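Local coordinates for protein GH26A (Muricauda sp. MAR_2010_75, PDB 6Q75) that is a family 26 glycoside hydrolase, probably cleaving beta-linked polysaccharides such as mannans, at residues A[73-78]-A[93-98]. Numbering follows the deposited sequence.
Sequences AVWGTD and KEAIDK
With CG anti to the backbone N (chi1 173°), the Trp75 side chain extends from strand 74-78 to helix 88-100. There Lys98 bends at chi2 (-76°) and sets CG over one face of the indole, the chain crossing it at about a right angle. Lys98 CG makes a CH-pi contact, 3.5 Å from the centroid of the Trp75 five-membered ring and nearly on the ring normal. Lys98 CD and CE lie by Trp75 CD1, CD at 3.5 Å. The six-membered ring reaches back one turn, to Glu94 and Ala95. Trp75 CZ2 is 3.5 Å from Glu94 CG, and Trp75 CZ3 approaches Ala95 CB obliquely at 3.5 Å. Lys98 turns again at chi4, and its NZ forms a salt bridge with Glu94 OE2 (3.0 Å), on the anti side, 34° out of the carboxylate plane. NZ also salt-bridges Glu101 OE1, its stronger partner. Ser58 OG hydrogen-bonds both Trp75 NE1 and Glu94 OE2, tying the indole to the charged pair. Replacing Trp75 with an alanine would probably open a gap between strand and helix and leave the Lys98 methylenes without their aromatic partner. This is strand-to-helix packing in a beta-alpha-beta unit (74-78, 88-100, 104-108) of the family 26 (beta/alpha)8 barrel.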
ATOM      1  N   ALA A  73       5.204   6.023 -12.888  1.00 19.70           N
ATOM      2  CA  ALA A  73       6.266   5.087 -12.514  1.00 18.76           C
ATOM      3  C   ALA A  73       5.718   3.931 -11.687  1.00 18.84           C
ATOM      4  O   ALA A  73       6.220   2.807 -11.788  1.00 19.33           O
ATOM      5  CB  ALA A  73       7.371   5.799 -11.732  1.00 19.07           C
ATOM      6  N   VAL A  74       4.724   4.195 -10.838  1.00 18.38           N
ATOM      7  CA  VAL A  74       4.192   3.190  -9.922  1.00 17.13           C
ATOM      8  C   VAL A  74       2.786   2.812 -10.363  1.00 18.50           C
ATOM      9  O   VAL A  74       1.929   3.684 -10.577  1.00 17.27           O
ATOM     10  CB  VAL A  74       4.209   3.681  -8.463  1.00 17.57           C
ATOM     11  CG1 VAL A  74       3.451   2.728  -7.551  1.00 22.90           C
ATOM     12  CG2 VAL A  74       5.661   3.861  -7.983  1.00 19.00           C
ATOM     13  N   TRP A  75       2.558   1.501 -10.476  1.00 19.66           N
ATOM     14  CA  TRP A  75       1.297   0.900 -10.881  1.00 20.91           C
ATOM     15  C   TRP A  75       0.731   0.179  -9.666  1.00 18.08           C
ATOM     16  O   TRP A  75       1.437  -0.636  -9.062  1.00 17.44           O
ATOM     17  CB  TRP A  75       1.541  -0.098 -12.022  1.00 20.65           C
ATOM     18  CG  TRP A  75       0.346  -0.942 -12.448  1.00 21.55           C
ATOM     19  CD1 TRP A  75      -0.569  -0.619 -13.410  1.00 22.01           C
ATOM     20  CD2 TRP A  75      -0.048  -2.229 -11.937  1.00 20.80           C
ATOM     21  NE1 TRP A  75      -1.504  -1.616 -13.537  1.00 22.96           N
ATOM     22  CE2 TRP A  75      -1.212  -2.617 -12.642  1.00 22.26           C
ATOM     23  CE3 TRP A  75       0.474  -3.094 -10.965  1.00 21.15           C
ATOM     24  CZ2 TRP A  75      -1.866  -3.826 -12.409  1.00 21.18           C
ATOM     25  CZ3 TRP A  75      -0.194  -4.310 -10.725  1.00 20.26           C
ATOM     26  CH2 TRP A  75      -1.345  -4.658 -11.450  1.00 19.31           C
ATOM     27  N   GLY A  76      -0.514   0.463  -9.313  1.00 17.27           N
ATOM     28  CA  GLY A  76      -1.132  -0.162  -8.148  1.00 17.67           C
ATOM     29  C   GLY A  76      -2.498  -0.764  -8.412  1.00 18.27           C
ATOM     30  O   GLY A  76      -3.283  -0.229  -9.190  1.00 19.18           O
ATOM     31  N   THR A  77      -2.752  -1.911  -7.788  1.00 18.64           N
ATOM     32  CA  THR A  77      -4.135  -2.382  -7.688  1.00 20.72           C
ATOM     33  C   THR A  77      -4.263  -3.136  -6.363  1.00 17.01           C
ATOM     34  O   THR A  77      -3.448  -2.938  -5.452  1.00 16.08           O
ATOM     35  CB  THR A  77      -4.579  -3.172  -8.943  1.00 22.00           C
ATOM     36  OG1 THR A  77      -6.016  -3.375  -8.898  1.00 20.74           O
ATOM     37  CG2 THR A  77      -3.852  -4.514  -9.085  1.00 23.49           C
ATOM     38  N   ASP A  78      -5.326  -3.944  -6.236  1.00 17.36           N
ATOM     39  CA  ASP A  78      -5.873  -4.359  -4.943  1.00 20.38           C
ATOM     40  C   ASP A  78      -6.414  -5.775  -5.087  1.00 20.69           C
ATOM     41  O   ASP A  78      -7.088  -6.082  -6.077  1.00 20.03           O
ATOM     42  CB  ASP A  78      -6.970  -3.344  -4.553  1.00 17.36           C
ATOM     43  CG  ASP A  78      -7.715  -3.637  -3.249  1.00 18.54           C
ATOM     44  OD1 ASP A  78      -7.429  -4.580  -2.475  1.00 17.91           O
ATOM     45  OD2 ASP A  78      -8.609  -2.796  -2.961  1.00 20.29           O
ATOM     46  N   LYS A  93      -1.446 -11.300 -13.865  1.00 26.81           N
ATOM     47  CA  LYS A  93      -1.120 -11.175 -15.280  1.00 26.32           C
ATOM     48  C   LYS A  93      -0.826  -9.732 -15.644  1.00 26.60           C
ATOM     49  O   LYS A  93       0.100  -9.456 -16.413  1.00 26.03           O
ATOM     50  CB  LYS A  93      -2.262 -11.699 -16.148  1.00 31.58           C
ATOM     51  CG  LYS A  93      -1.913 -11.784 -17.639  1.00 35.44           C
ATOM     52  N   GLU A  94      -1.589  -8.800 -15.097  1.00 24.77           N
ATOM     53  CA  GLU A  94      -1.310  -7.415 -15.451  1.00 27.01           C
ATOM     54  C   GLU A  94      -0.105  -6.875 -14.689  1.00 27.03           C
ATOM     55  O   GLU A  94       0.643  -6.060 -15.239  1.00 24.93           O
ATOM     56  CB  GLU A  94      -2.557  -6.550 -15.235  1.00 26.24           C
ATOM     57  CG  GLU A  94      -2.323  -5.094 -15.643  1.00 26.07           C
ATOM     58  CD  GLU A  94      -2.285  -4.906 -17.156  1.00 31.00           C
ATOM     59  OE1 GLU A  94      -2.514  -5.886 -17.896  1.00 35.14           O
ATOM     60  OE2 GLU A  94      -2.032  -3.770 -17.618  1.00 32.91           O
ATOM     61  N   ALA A  95       0.127  -7.341 -13.453  1.00 24.43           N
ATOM     62  CA  ALA A  95       1.317  -6.902 -12.724  1.00 22.28           C
ATOM     63  C   ALA A  95       2.588  -7.345 -13.437  1.00 23.10           C
ATOM     64  O   ALA A  95       3.561  -6.587 -13.513  1.00 23.54           O
ATOM     65  CB  ALA A  95       1.309  -7.441 -11.294  1.00 22.22           C
ATOM     66  N   ILE A  96       2.613  -8.590 -13.939  1.00 24.00           N
ATOM     67  CA  ILE A  96       3.796  -9.040 -14.672  1.00 24.47           C
ATOM     68  C   ILE A  96       3.970  -8.225 -15.944  1.00 26.18           C
ATOM     69  O   ILE A  96       5.085  -7.797 -16.272  1.00 27.73           O
ATOM     70  CB  ILE A  96       3.719 -10.544 -14.961  1.00 25.47           C
ATOM     71  CG1 ILE A  96       3.941 -11.332 -13.670  1.00 25.07           C
ATOM     72  CG2 ILE A  96       4.750 -10.952 -15.990  1.00 26.64           C
ATOM     73  CD1 ILE A  96       3.402 -12.776 -13.726  1.00 28.24           C
ATOM     74  N   ASP A  97       2.877  -7.982 -16.676  1.00 25.85           N
ATOM     75  CA  ASP A  97       2.987  -7.144 -17.868  1.00 27.31           C
ATOM     76  C   ASP A  97       3.502  -5.750 -17.522  1.00 26.44           C
ATOM     77  O   ASP A  97       4.378  -5.228 -18.218  1.00 25.60           O
ATOM     78  CB  ASP A  97       1.640  -7.007 -18.599  1.00 30.61           C
ATOM     79  CG  ASP A  97       1.271  -8.245 -19.434  1.00 38.47           C
ATOM     80  OD1 ASP A  97       2.093  -9.181 -19.547  1.00 39.73           O
ATOM     81  OD2 ASP A  97       0.165  -8.242 -20.030  1.00 40.13           O
ATOM     82  N   LYS A  98       2.968  -5.125 -16.456  1.00 24.50           N
ATOM     83  CA  LYS A  98       3.404  -3.772 -16.106  1.00 25.02           C
ATOM     84  C   LYS A  98       4.864  -3.754 -15.673  1.00 24.36           C
ATOM     85  O   LYS A  98       5.626  -2.873 -16.087  1.00 23.27           O
ATOM     86  CB  LYS A  98       2.500  -3.187 -15.023  1.00 22.75           C
ATOM     87  CG  LYS A  98       1.172  -2.713 -15.569  1.00 22.05           C
ATOM     88  CD  LYS A  98       1.339  -1.380 -16.297  1.00 26.32           C
ATOM     89  CE  LYS A  98       0.138  -1.049 -17.157  1.00 29.12           C
ATOM     90  NZ  LYS A  98       0.104  -1.817 -18.421  1.00 31.00           N
TER